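Long-range contacts in cytochrome P450 monooxygenase (Rhodococcus sp. ECU0066, PDB 6KBH), which probably acts as a heme monooxygenase that receives its electrons through an FMN and a [2Fe-2S] cluster carried in the same chain: residues Y658-E663 / H682-S687; Q521-G526 / G587-I592; Q423-L428 / D437-R442. All coordinates share one frame; numbering follows the deposited sequence.

From the N terminus, the chain first closes contact 3 (423-428 with 437-442), a short excursion of eight residues late in the heme part, between strands 418-419 and 440-442. Contact 2 (521-526 with 587-592) then spans sixty residues and ties the end of barrel strand 518-523 to the start of helix 588-601. Contact 1 (658-663 with 682-687) follows, closing a beta-alpha-beta unit of eighteen intervening residues. The three loops run in series, with no nesting or crossing. Contacts 1 and 2 have centres about 11 Å apart, touch each other and share the FMN, whereas contact 3 lies about 58 and 53 Å from them, measured between centres.

Contact 1: residues Y658-E663 / H682-S687; sequences YSCGPE and HVEHFS. With FMN (flavin mononucleotide), chain B.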
loop_
_atom_site.group_PDB
_atom_site.type_symbol
_atom_site.label_atom_id
_atom_site.label_comp_id
_atom_site.label_asym_id
_atom_site.label_seq_id
_atom_site.Cartn_x
_atom_site.Cartn_y
_atom_site.Cartn_z
ATOM N N TYR A 658 -11.156 -35.500 2.205
ATOM C CA TYR A 658 -10.616 -34.316 1.554
ATOM C C TYR A 658 -10.253 -34.653 0.117
ATOM O O TYR A 658 -9.847 -35.780 -0.187
ATOM C CB TYR A 658 -9.395 -33.747 2.277
ATOM C CG TYR A 658 -9.603 -33.530 3.747
ATOM C CD1 TYR A 658 -9.599 -34.594 4.632
ATOM C CD2 TYR A 658 -9.803 -32.261 4.248
ATOM C CE1 TYR A 658 -9.787 -34.403 5.966
ATOM C CE2 TYR A 658 -9.999 -32.054 5.589
ATOM C CZ TYR A 658 -9.987 -33.136 6.445
ATOM O OH TYR A 658 -10.176 -32.964 7.795
ATOM N N SER A 659 -10.407 -33.665 -0.767
ATOM C CA SER A 659 -10.283 -33.949 -2.182
ATOM C C SER A 659 -9.928 -32.696 -2.959
ATOM O O SER A 659 -10.241 -31.576 -2.549
ATOM C CB SER A 659 -11.577 -34.537 -2.725
ATOM O OG SER A 659 -12.622 -33.571 -2.732
ATOM N N CYS A 660 -9.296 -32.910 -4.114
ATOM C CA CYS A 660 -8.730 -31.803 -4.868
ATOM C C CYS A 660 -8.425 -32.215 -6.301
ATOM O O CYS A 660 -7.797 -33.252 -6.535
ATOM C CB CYS A 660 -7.472 -31.296 -4.165
ATOM S SG CYS A 660 -6.593 -30.050 -5.079
ATOM N N GLY A 661 -8.874 -31.414 -7.264
ATOM C CA GLY A 661 -8.634 -31.690 -8.660
ATOM C C GLY A 661 -9.462 -30.801 -9.565
ATOM O O GLY A 661 -9.856 -29.691 -9.191
ATOM N N PRO A 662 -9.735 -31.273 -10.782
ATOM C CA PRO A 662 -10.587 -30.501 -11.692
ATOM C C PRO A 662 -11.993 -30.372 -11.130
ATOM O O PRO A 662 -12.462 -31.226 -10.374
ATOM C CB PRO A 662 -10.573 -31.325 -12.987
ATOM C CG PRO A 662 -9.393 -32.247 -12.853
ATOM C CD PRO A 662 -9.278 -32.532 -11.391
ATOM N N GLU A 663 -12.667 -29.285 -11.510
ATOM C CA GLU A 663 -13.991 -29.015 -10.958
ATOM C C GLU A 663 -14.975 -30.131 -11.276
ATOM O O GLU A 663 -15.889 -30.395 -10.483
ATOM C CB GLU A 663 -14.516 -27.676 -11.479
ATOM C CG GLU A 663 -13.646 -26.482 -11.110
ATOM C CD GLU A 663 -13.480 -26.321 -9.606
ATOM O OE1 GLU A 663 -14.466 -26.532 -8.868
ATOM O OE2 GLU A 663 -12.360 -25.988 -9.161
ATOM N N HIS A 682 -14.317 -32.083 2.324
ATOM C CA HIS A 682 -13.573 -30.843 2.168
ATOM C C HIS A 682 -12.888 -30.851 0.813
ATOM O O HIS A 682 -12.349 -31.873 0.383
ATOM C CB HIS A 682 -12.545 -30.655 3.278
ATOM C CG HIS A 682 -13.091 -30.893 4.650
ATOM N ND1 HIS A 682 -13.247 -32.156 5.178
ATOM C CD2 HIS A 682 -13.520 -30.031 5.601
ATOM C CE1 HIS A 682 -13.749 -32.061 6.396
ATOM N NE2 HIS A 682 -13.923 -30.783 6.677
ATOM N N VAL A 683 -12.919 -29.709 0.143
ATOM C CA VAL A 683 -12.397 -29.571 -1.207
ATOM C C VAL A 683 -11.498 -28.349 -1.258
ATOM O O VAL A 683 -11.670 -27.396 -0.494
ATOM C CB VAL A 683 -13.528 -29.439 -2.250
ATOM C CG1 VAL A 683 -14.092 -30.805 -2.590
ATOM C CG2 VAL A 683 -14.612 -28.529 -1.714
ATOM N N GLU A 684 -10.521 -28.388 -2.156
ATOM C CA GLU A 684 -9.742 -27.214 -2.515
ATOM C C GLU A 684 -9.820 -27.031 -4.024
ATOM O O GLU A 684 -9.483 -27.944 -4.789
ATOM C CB GLU A 684 -8.279 -27.335 -2.066
ATOM C CG GLU A 684 -7.340 -26.354 -2.760
ATOM C CD GLU A 684 -6.222 -25.852 -1.858
ATOM O OE1 GLU A 684 -6.499 -25.034 -0.953
ATOM O OE2 GLU A 684 -5.060 -26.258 -2.067
ATOM N N HIS A 685 -10.276 -25.860 -4.449
ATOM C CA HIS A 685 -10.395 -25.546 -5.862
ATOM C C HIS A 685 -9.105 -24.914 -6.369
ATOM O O HIS A 685 -8.495 -24.080 -5.689
ATOM C CB HIS A 685 -11.568 -24.595 -6.103
ATOM C CG HIS A 685 -12.866 -25.069 -5.531
ATOM N ND1 HIS A 685 -13.704 -25.932 -6.204
ATOM C CD2 HIS A 685 -13.478 -24.790 -4.355
ATOM C CE1 HIS A 685 -14.774 -26.167 -5.465
ATOM N NE2 HIS A 685 -14.662 -25.486 -4.340
ATOM N N PHE A 686 -8.688 -25.331 -7.562
ATOM C CA PHE A 686 -7.576 -24.706 -8.269
ATOM C C PHE A 686 -8.055 -23.739 -9.343
ATOM O O PHE A 686 -7.234 -23.053 -9.961
ATOM C CB PHE A 686 -6.672 -25.771 -8.898
ATOM C CG PHE A 686 -5.822 -26.517 -7.906
ATOM C CD1 PHE A 686 -6.075 -26.441 -6.545
ATOM C CD2 PHE A 686 -4.763 -27.293 -8.338
ATOM C CE1 PHE A 686 -5.288 -27.122 -5.641
ATOM C CE2 PHE A 686 -3.978 -27.985 -7.437
ATOM C CZ PHE A 686 -4.237 -27.896 -6.088
ATOM N N SER A 687 -9.363 -23.683 -9.577
ATOM C CA SER A 687 -9.992 -22.790 -10.533
ATOM C C SER A 687 -11.189 -22.149 -9.849
ATOM O O SER A 687 -11.631 -22.590 -8.784
ATOM C CB SER A 687 -10.428 -23.542 -11.802
ATOM O OG SER A 687 -9.404 -24.407 -12.263
HETATM N N1 FMN B . -4.810 -22.487 -7.223
HETATM C C2 FMN B . -5.311 -22.077 -6.049
HETATM O O2 FMN B . -6.186 -21.151 -6.044
HETATM N N3 FMN B . -4.923 -22.603 -4.880
HETATM C C4 FMN B . -3.997 -23.583 -4.880
HETATM O O4 FMN B . -3.588 -24.134 -3.712
HETATM C C4A FMN B . -3.460 -24.032 -6.086
HETATM N N5 FMN B . -2.538 -25.008 -6.071
HETATM C C5A FMN B . -2.028 -25.426 -7.235
HETATM C C6 FMN B . -1.081 -26.433 -7.187
HETATM C C7 FMN B . -0.524 -26.903 -8.353
HETATM C C7M FMN B . 0.525 -28.024 -8.152
HETATM C C8 FMN B . -0.907 -26.378 -9.593
HETATM C C8M FMN B . -0.316 -26.861 -10.903
HETATM C C9 FMN B . -1.871 -25.376 -9.640
HETATM C C9A FMN B . -2.431 -24.880 -8.459
HETATM N N10 FMN B . -3.364 -23.903 -8.470
HETATM C C10 FMN B . -3.880 -23.468 -7.287
HETATM C "C1'" FMN B . -3.816 -23.254 -9.741
HETATM C "C2'" FMN B . -2.915 -22.117 -10.154
HETATM O "O2'" FMN B . -2.972 -21.034 -9.320
HETATM C "C3'" FMN B . -3.228 -21.659 -11.555
HETATM O "O3'" FMN B . -4.567 -21.282 -11.743
HETATM C "C4'" FMN B . -2.823 -22.729 -12.592
HETATM O "O4'" FMN B . -1.599 -23.350 -12.483
HETATM C "C5'" FMN B . -2.751 -22.129 -14.029
HETATM O "O5'" FMN B . -2.153 -20.817 -14.174
HETATM P P FMN B . -2.402 -20.028 -15.508
HETATM O O1P FMN B . -2.230 -18.550 -15.271
HETATM O O2P FMN B . -1.428 -20.441 -16.566
HETATM O O3P FMN B . -3.796 -20.334 -15.960
#
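Phe-686 meets Cys-660 across the contact and the flavin through a face of its ring. Followed outward, its CB lies near N10 and C1' of the FMN. CG sits by N10, CD1 approaches C4A and CD2 C9A, and Phe-686 CE2 reaches FMN C5A at 3.2 Å. At the tip, CE1 and CZ come near N5 and also take the Cys-660 sulfur, which stands obliquely, 3.8 Å from the Phe-686 ring centroid. CG of Phe-686 is anti to its carbonyl carbon (chi1 -73°), which turns the ring to the flavin. The backbone beneath is a beta-alpha-beta unit in which edge strand 681-685 runs parallel to 655-661. Two backbone bonds join the segments: Ser-659 N to His-682 O (2.9 Å) and Glu-684 N to Ser-659 O (3.2 Å). On the sheet face that carries Tyr-658 and His-682, these two rings form an offset stack with centroids 4.3 Å apart and planes at 15°, while the tyrosine hydroxyl is bonded to Asp-573 N. At the other end of the contact, His-685 ND1 donates to the syn lone pair of Glu-663 OE1 at 2.8 Å, tilted 21° from the imidazole plane, and weakly to Glu-663 OE2 as well.

Contact 2: residues Q521-G526 / G587-I592; sequences QYSLCG and GITPVI. With FMN (flavin mononucleotide), chain B.
Ser-523 and Cys-525 meet Thr-589 and Pro-590 in a buried van der Waals contact where the end of edge strand 518-523 of the flavin-binding barrel packs against the N-terminal turn of helix 588-601. No hydrogen bond joins the two segments. Ser-523 OG is anti to its carbonyl carbon (chi1 -62°), which puts it against the proline ring, 3.3 Å from Pro-590 CB. Cys-525 SG rests against the methyl of Thr-589 at 3.8 Å from CG2, and Cys-525 CB reaches Ile-592 CG2 at 4.2 Å. Thr-589 also touches the flavin: CG2 and OG1 approach the C7M methyl, while OG1 is bonded to Ile-586 O, which fixes its rotation.

The strand side holds the cofactor largely by its backbone. Ser-523 N donates to FMN N5 (3.3 Å, 138°), and FMN O2' donates to Gln-521 O at 3.0 Å. Tyr-522 sets its ring edge-on to the benzenoid part of the flavin, on the face opposite Phe-686, with CD1 3.1 Å from C9; its OH makes a weak bond to O4'. An alanine here would probably open a gap beneath the benzenoid ring and leave the ribityl O4' without this partner. A flavin seated between a barrel strand carrying the Arg-x-Tyr-Ser motif, here Arg-520 to Ser-523, and a glycine-rich turn ending in Thr-Pro is characteristic of the ferredoxin reductase superfamily.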
loop_
_atom_site.group_PDB
_atom_site.type_symbol
_atom_site.label_atom_id
_atom_site.label_comp_id
_atom_site.label_asym_id
_atom_site.label_seq_id
_atom_site.Cartn_x
_atom_site.Cartn_y
_atom_site.Cartn_z
ATOM N N GLN A 521 -0.928 -19.395 -7.078
ATOM C CA GLN A 521 -0.662 -20.215 -5.906
ATOM C C GLN A 521 -0.532 -21.677 -6.302
ATOM O O GLN A 521 -1.273 -22.165 -7.157
ATOM C CB GLN A 521 -1.758 -20.073 -4.848
ATOM C CG GLN A 521 -2.179 -18.650 -4.581
ATOM C CD GLN A 521 -3.603 -18.395 -5.009
ATOM O OE1 GLN A 521 -4.545 -18.899 -4.396
ATOM N NE2 GLN A 521 -3.770 -17.623 -6.074
ATOM N N TYR A 522 0.407 -22.371 -5.662
ATOM C CA TYR A 522 0.646 -23.787 -5.905
ATOM C C TYR A 522 0.908 -24.481 -4.576
ATOM O O TYR A 522 1.752 -24.023 -3.801
ATOM C CB TYR A 522 1.823 -23.980 -6.872
ATOM C CG TYR A 522 1.635 -23.265 -8.199
ATOM C CD1 TYR A 522 0.559 -23.565 -9.009
ATOM C CD2 TYR A 522 2.520 -22.282 -8.634
ATOM C CE1 TYR A 522 0.353 -22.934 -10.210
ATOM C CE2 TYR A 522 2.317 -21.631 -9.858
ATOM C CZ TYR A 522 1.222 -21.971 -10.636
ATOM O OH TYR A 522 0.950 -21.382 -11.849
ATOM N N SER A 523 0.187 -25.577 -4.318
ATOM C CA SER A 523 0.367 -26.344 -3.088
ATOM C C SER A 523 1.823 -26.774 -2.910
ATOM O O SER A 523 2.631 -26.763 -3.847
ATOM C CB SER A 523 -0.539 -27.577 -3.092
ATOM O OG SER A 523 -1.906 -27.212 -3.141
ATOM N N LEU A 524 2.156 -27.151 -1.678
ATOM C CA LEU A 524 3.510 -27.561 -1.320
ATOM C C LEU A 524 3.553 -29.060 -1.084
ATOM O O LEU A 524 2.954 -29.568 -0.128
ATOM C CB LEU A 524 4.000 -26.802 -0.094
ATOM C CG LEU A 524 4.107 -25.336 -0.467
ATOM C CD1 LEU A 524 3.684 -24.489 0.701
ATOM C CD2 LEU A 524 5.524 -25.074 -0.893
ATOM N N CYS A 525 4.290 -29.751 -1.951
ATOM C CA CYS A 525 4.406 -31.200 -1.944
ATOM C C CYS A 525 5.774 -31.666 -1.480
ATOM O O CYS A 525 6.104 -32.844 -1.642
ATOM C CB CYS A 525 4.114 -31.737 -3.339
ATOM S SG CYS A 525 4.873 -30.721 -4.607
ATOM N N GLY A 526 6.577 -30.766 -0.923
ATOM C CA GLY A 526 7.890 -31.113 -0.427
ATOM C C GLY A 526 7.813 -31.718 0.959
ATOM O O GLY A 526 6.753 -32.131 1.435
ATOM N N GLY A 587 -4.160 -32.106 -8.681
ATOM C CA GLY A 587 -4.692 -32.046 -7.331
ATOM C C GLY A 587 -3.989 -32.992 -6.374
ATOM O O GLY A 587 -4.303 -33.027 -5.181
ATOM N N ILE A 588 -3.030 -33.764 -6.895
ATOM C CA ILE A 588 -2.239 -34.670 -6.073
ATOM C C ILE A 588 -1.333 -33.904 -5.115
ATOM O O ILE A 588 -0.956 -34.427 -4.058
ATOM C CB ILE A 588 -1.432 -35.622 -6.976
ATOM C CG1 ILE A 588 -0.708 -36.684 -6.143
ATOM C CG2 ILE A 588 -0.446 -34.844 -7.836
ATOM C CD1 ILE A 588 -1.637 -37.600 -5.380
ATOM N N THR A 589 -0.974 -32.660 -5.446
ATOM C CA THR A 589 0.028 -31.951 -4.652
ATOM C C THR A 589 -0.412 -31.690 -3.214
ATOM O O THR A 589 0.346 -32.044 -2.293
ATOM C CB THR A 589 0.442 -30.657 -5.362
ATOM O OG1 THR A 589 -0.692 -30.066 -6.007
ATOM C CG2 THR A 589 1.516 -30.952 -6.397
ATOM N N PRO A 590 -1.576 -31.090 -2.931
ATOM C CA PRO A 590 -1.918 -30.864 -1.520
ATOM C C PRO A 590 -2.284 -32.139 -0.782
ATOM O O PRO A 590 -1.966 -32.262 0.406
ATOM C CB PRO A 590 -3.101 -29.892 -1.594
ATOM C CG PRO A 590 -3.755 -30.222 -2.868
ATOM C CD PRO A 590 -2.653 -30.610 -3.820
ATOM N N VAL A 591 -2.930 -33.096 -1.450
ATOM C CA VAL A 591 -3.399 -34.290 -0.755
ATOM C C VAL A 591 -2.225 -35.156 -0.310
ATOM O O VAL A 591 -2.246 -35.736 0.783
ATOM C CB VAL A 591 -4.381 -35.074 -1.644
ATOM C CG1 VAL A 591 -3.821 -35.244 -3.022
ATOM C CG2 VAL A 591 -4.656 -36.424 -1.050
ATOM N N ILE A 592 -1.182 -35.254 -1.138
ATOM C CA ILE A 592 -0.063 -36.132 -0.806
ATOM C C ILE A 592 0.638 -35.660 0.463
ATOM O O ILE A 592 1.146 -36.479 1.240
ATOM C CB ILE A 592 0.910 -36.234 -1.995
ATOM C CG1 ILE A 592 1.954 -37.321 -1.748
ATOM C CG2 ILE A 592 1.608 -34.913 -2.258
ATOM C CD1 ILE A 592 2.375 -38.023 -3.009
HETATM N N1 FMN B . -4.810 -22.487 -7.223
HETATM C C2 FMN B . -5.311 -22.077 -6.049
HETATM O O2 FMN B . -6.186 -21.151 -6.044
HETATM N N3 FMN B . -4.923 -22.603 -4.880
HETATM C C4 FMN B . -3.997 -23.583 -4.880
HETATM O O4 FMN B . -3.588 -24.134 -3.712
HETATM C C4A FMN B . -3.460 -24.032 -6.086
HETATM N N5 FMN B . -2.538 -25.008 -6.071
HETATM C C5A FMN B . -2.028 -25.426 -7.235
HETATM C C6 FMN B . -1.081 -26.433 -7.187
HETATM C C7 FMN B . -0.524 -26.903 -8.353
HETATM C C7M FMN B . 0.525 -28.024 -8.152
HETATM C C8 FMN B . -0.907 -26.378 -9.593
HETATM C C8M FMN B . -0.316 -26.861 -10.903
HETATM C C9 FMN B . -1.871 -25.376 -9.640
HETATM C C9A FMN B . -2.431 -24.880 -8.459
HETATM N N10 FMN B . -3.364 -23.903 -8.470
HETATM C C10 FMN B . -3.880 -23.468 -7.287
HETATM C "C1'" FMN B . -3.816 -23.254 -9.741
HETATM C "C2'" FMN B . -2.915 -22.117 -10.154
HETATM O "O2'" FMN B . -2.972 -21.034 -9.320
HETATM C "C3'" FMN B . -3.228 -21.659 -11.555
HETATM O "O3'" FMN B . -4.567 -21.282 -11.743
HETATM C "C4'" FMN B . -2.823 -22.729 -12.592
HETATM O "O4'" FMN B . -1.599 -23.350 -12.483
HETATM C "C5'" FMN B . -2.751 -22.129 -14.029
HETATM O "O5'" FMN B . -2.153 -20.817 -14.174
HETATM P P FMN B . -2.402 -20.028 -15.508
HETATM O O1P FMN B . -2.230 -18.550 -15.271
HETATM O O2P FMN B . -1.428 -20.441 -16.566
HETATM O O3P FMN B . -3.796 -20.334 -15.960
#

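Contact 3: residues Q423-L428 / D437-R442; sequences QEFTYL and DHVWVR
Gln-423 reaches across to Trp-440 with its whole amide group, at the more closely packed end of the contact. CG is anti to the backbone N (chi1 -179°) and the chain stays extended beyond it, which carries the amide to the backbone of Trp-440. There OE1 of Gln-423 accepts from Trp-440 N at 2.9 Å, and NE2 of Gln-423 donates to Trp-440 O at 3.2 Å with a straight N-H...O angle of 167°. Both bonds lie in the carbonyl planes of their acceptors, on lone pairs. The indole meets the same amide edge-on. NE2 also donates to Val-420 O, leading to strand 418-419.

Next to this clamp, Phe-425 points the edge of its ring at His-438 O, with CD1 3.3 Å away, and its CE1 packs on Val-439 CG2 at 3.6 Å. Leu-419 and Arg-296 of helix 284-300 adjoin the same two side chains, and Val-439 is buried.

The other end is more exposed, with less side-chain packing: Thr-426 and Leu-428 lie toward solvent. One backbone bond, Asp-437 N to Thr-426 O at 3.1 Å, pins it. Thr-426 OG1 donates to Asp-437 OD2 as modelled, but the 2.5 Å separation is too short to be relied on at this resolution. Leu-428 brings just CG near Asp-437 OD1.

Segment 423-428 runs nearly antiparallel to 437-440 (end-to-end directions 164° apart), and 437-442 runs into the central strand of the small sheet 172-174, 440-442 and 418-419 of the P450 fold, away from the heme site. The CA atoms of Thr-426 and Asp-437 are 6.0 Å apart. Those of Gln-423 and Trp-440, at 7.9 Å between CA and CA, are too wide for backbone pairing; the chemistry implies that the glutamine amide, bonded to Trp-440 N and O and to Val-420 O, joins 423-428 to the sheet across this width.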
loop_
_atom_site.group_PDB
_atom_site.type_symbol
_atom_site.label_atom_id
_atom_site.label_comp_id
_atom_site.label_asym_id
_atom_site.label_seq_id
_atom_site.Cartn_x
_atom_site.Cartn_y
_atom_site.Cartn_z
ATOM N N GLN A 423 28.952 15.269 7.871
ATOM C CA GLN A 423 28.034 16.182 7.207
ATOM C C GLN A 423 26.917 16.569 8.165
ATOM O O GLN A 423 26.300 15.701 8.792
ATOM C CB GLN A 423 27.456 15.544 5.944
ATOM C CG GLN A 423 26.502 16.435 5.175
ATOM C CD GLN A 423 26.107 15.836 3.841
ATOM O OE1 GLN A 423 25.250 16.370 3.137
ATOM N NE2 GLN A 423 26.733 14.720 3.484
ATOM N N GLU A 424 26.673 17.869 8.282
ATOM C CA GLU A 424 25.605 18.399 9.116
ATOM C C GLU A 424 24.403 18.717 8.239
ATOM O O GLU A 424 24.543 19.363 7.196
ATOM C CB GLU A 424 26.062 19.654 9.860
ATOM C CG GLU A 424 27.227 19.421 10.804
ATOM C CD GLU A 424 26.793 18.785 12.107
ATOM O OE1 GLU A 424 25.772 19.229 12.674
ATOM O OE2 GLU A 424 27.472 17.840 12.564
ATOM N N PHE A 425 23.229 18.262 8.661
ATOM C CA PHE A 425 22.002 18.436 7.897
ATOM C C PHE A 425 21.149 19.512 8.555
ATOM O O PHE A 425 20.771 19.385 9.726
ATOM C CB PHE A 425 21.242 17.116 7.788
ATOM C CG PHE A 425 21.941 16.093 6.942
ATOM C CD1 PHE A 425 21.853 16.143 5.560
ATOM C CD2 PHE A 425 22.703 15.093 7.526
ATOM C CE1 PHE A 425 22.499 15.210 4.777
ATOM C CE2 PHE A 425 23.347 14.154 6.751
ATOM C CZ PHE A 425 23.249 14.214 5.372
ATOM N N THR A 426 20.857 20.564 7.795
ATOM C CA THR A 426 20.068 21.696 8.256
ATOM C C THR A 426 18.663 21.601 7.677
ATOM O O THR A 426 18.496 21.340 6.479
ATOM C CB THR A 426 20.724 23.016 7.842
ATOM O OG1 THR A 426 20.555 23.204 6.432
ATOM C CG2 THR A 426 22.216 22.990 8.150
ATOM N N TYR A 427 17.658 21.800 8.528
ATOM C CA TYR A 427 16.258 21.742 8.124
ATOM C C TYR A 427 15.561 23.039 8.511
ATOM O O TYR A 427 15.727 23.529 9.633
ATOM C CB TYR A 427 15.548 20.525 8.749
ATOM C CG TYR A 427 16.309 19.224 8.568
ATOM C CD1 TYR A 427 17.368 18.890 9.405
ATOM C CD2 TYR A 427 15.988 18.345 7.539
ATOM C CE1 TYR A 427 18.078 17.716 9.226
ATOM C CE2 TYR A 427 16.692 17.165 7.356
ATOM C CZ TYR A 427 17.735 16.859 8.200
ATOM O OH TYR A 427 18.433 15.688 8.014
ATOM N N LEU A 428 14.766 23.568 7.582
ATOM C CA LEU A 428 14.195 24.900 7.735
ATOM C C LEU A 428 13.284 24.962 8.955
ATOM O O LEU A 428 12.455 24.065 9.150
ATOM C CB LEU A 428 13.416 25.288 6.485
ATOM C CG LEU A 428 14.259 25.641 5.263
ATOM C CD1 LEU A 428 13.368 25.844 4.049
ATOM C CD2 LEU A 428 15.090 26.878 5.543
ATOM N N ASP A 437 18.072 20.636 3.475
ATOM C CA ASP A 437 18.484 21.572 2.437
ATOM C C ASP A 437 19.349 20.875 1.399
ATOM O O ASP A 437 19.259 21.171 0.201
ATOM C CB ASP A 437 19.239 22.748 3.062
ATOM C CG ASP A 437 18.370 23.564 3.992
ATOM O OD1 ASP A 437 17.136 23.555 3.811
ATOM O OD2 ASP A 437 18.922 24.216 4.902
ATOM N N HIS A 438 20.186 19.938 1.839
ATOM C CA HIS A 438 21.087 19.230 0.948
ATOM C C HIS A 438 21.348 17.836 1.493
ATOM O O HIS A 438 21.330 17.612 2.706
ATOM C CB HIS A 438 22.428 19.956 0.784
ATOM C CG HIS A 438 22.294 21.396 0.408
ATOM N ND1 HIS A 438 21.713 21.805 -0.772
ATOM C CD2 HIS A 438 22.660 22.525 1.061
ATOM C CE1 HIS A 438 21.729 23.125 -0.833
ATOM N NE2 HIS A 438 22.298 23.586 0.267
ATOM N N VAL A 439 21.592 16.904 0.579
ATOM C CA VAL A 439 22.203 15.624 0.904
ATOM C C VAL A 439 23.371 15.445 -0.063
ATOM O O VAL A 439 23.196 15.522 -1.285
ATOM C CB VAL A 439 21.189 14.458 0.858
ATOM C CG1 VAL A 439 21.005 13.871 -0.523
ATOM C CG2 VAL A 439 21.573 13.373 1.847
ATOM N N TRP A 440 24.577 15.327 0.486
ATOM C CA TRP A 440 25.799 15.296 -0.306
ATOM C C TRP A 440 26.300 13.862 -0.360
ATOM O O TRP A 440 26.523 13.237 0.683
ATOM C CB TRP A 440 26.860 16.226 0.282
ATOM C CG TRP A 440 26.515 17.687 0.167
ATOM C CD1 TRP A 440 26.027 18.495 1.154
ATOM C CD2 TRP A 440 26.633 18.511 -1.002
ATOM N NE1 TRP A 440 25.833 19.767 0.673
ATOM C CE2 TRP A 440 26.198 19.805 -0.646
ATOM C CE3 TRP A 440 27.065 18.281 -2.313
ATOM C CZ2 TRP A 440 26.180 20.864 -1.555
ATOM C CZ3 TRP A 440 27.049 19.336 -3.213
ATOM C CH2 TRP A 440 26.608 20.609 -2.829
ATOM N N VAL A 441 26.473 13.342 -1.570
ATOM C CA VAL A 441 26.788 11.935 -1.770
ATOM C C VAL A 441 27.999 11.808 -2.682
ATOM O O VAL A 441 28.127 12.531 -3.677
ATOM C CB VAL A 441 25.584 11.161 -2.347
ATOM C CG1 VAL A 441 24.443 11.144 -1.346
ATOM C CG2 VAL A 441 25.130 11.781 -3.646
ATOM N N ARG A 442 28.892 10.894 -2.324
ATOM C CA ARG A 442 30.033 10.517 -3.139
ATOM C C ARG A 442 29.815 9.121 -3.709
ATOM O O ARG A 442 29.018 8.334 -3.192
ATOM C CB ARG A 442 31.327 10.545 -2.316
ATOM C CG ARG A 442 31.410 9.379 -1.354
ATOM C CD ARG A 442 32.799 9.123 -0.793
ATOM N NE ARG A 442 33.434 10.320 -0.264
ATOM C CZ ARG A 442 33.863 10.437 0.989
ATOM N NH1 ARG A 442 33.709 9.431 1.840
ATOM N NH2 ARG A 442 34.435 11.561 1.393
#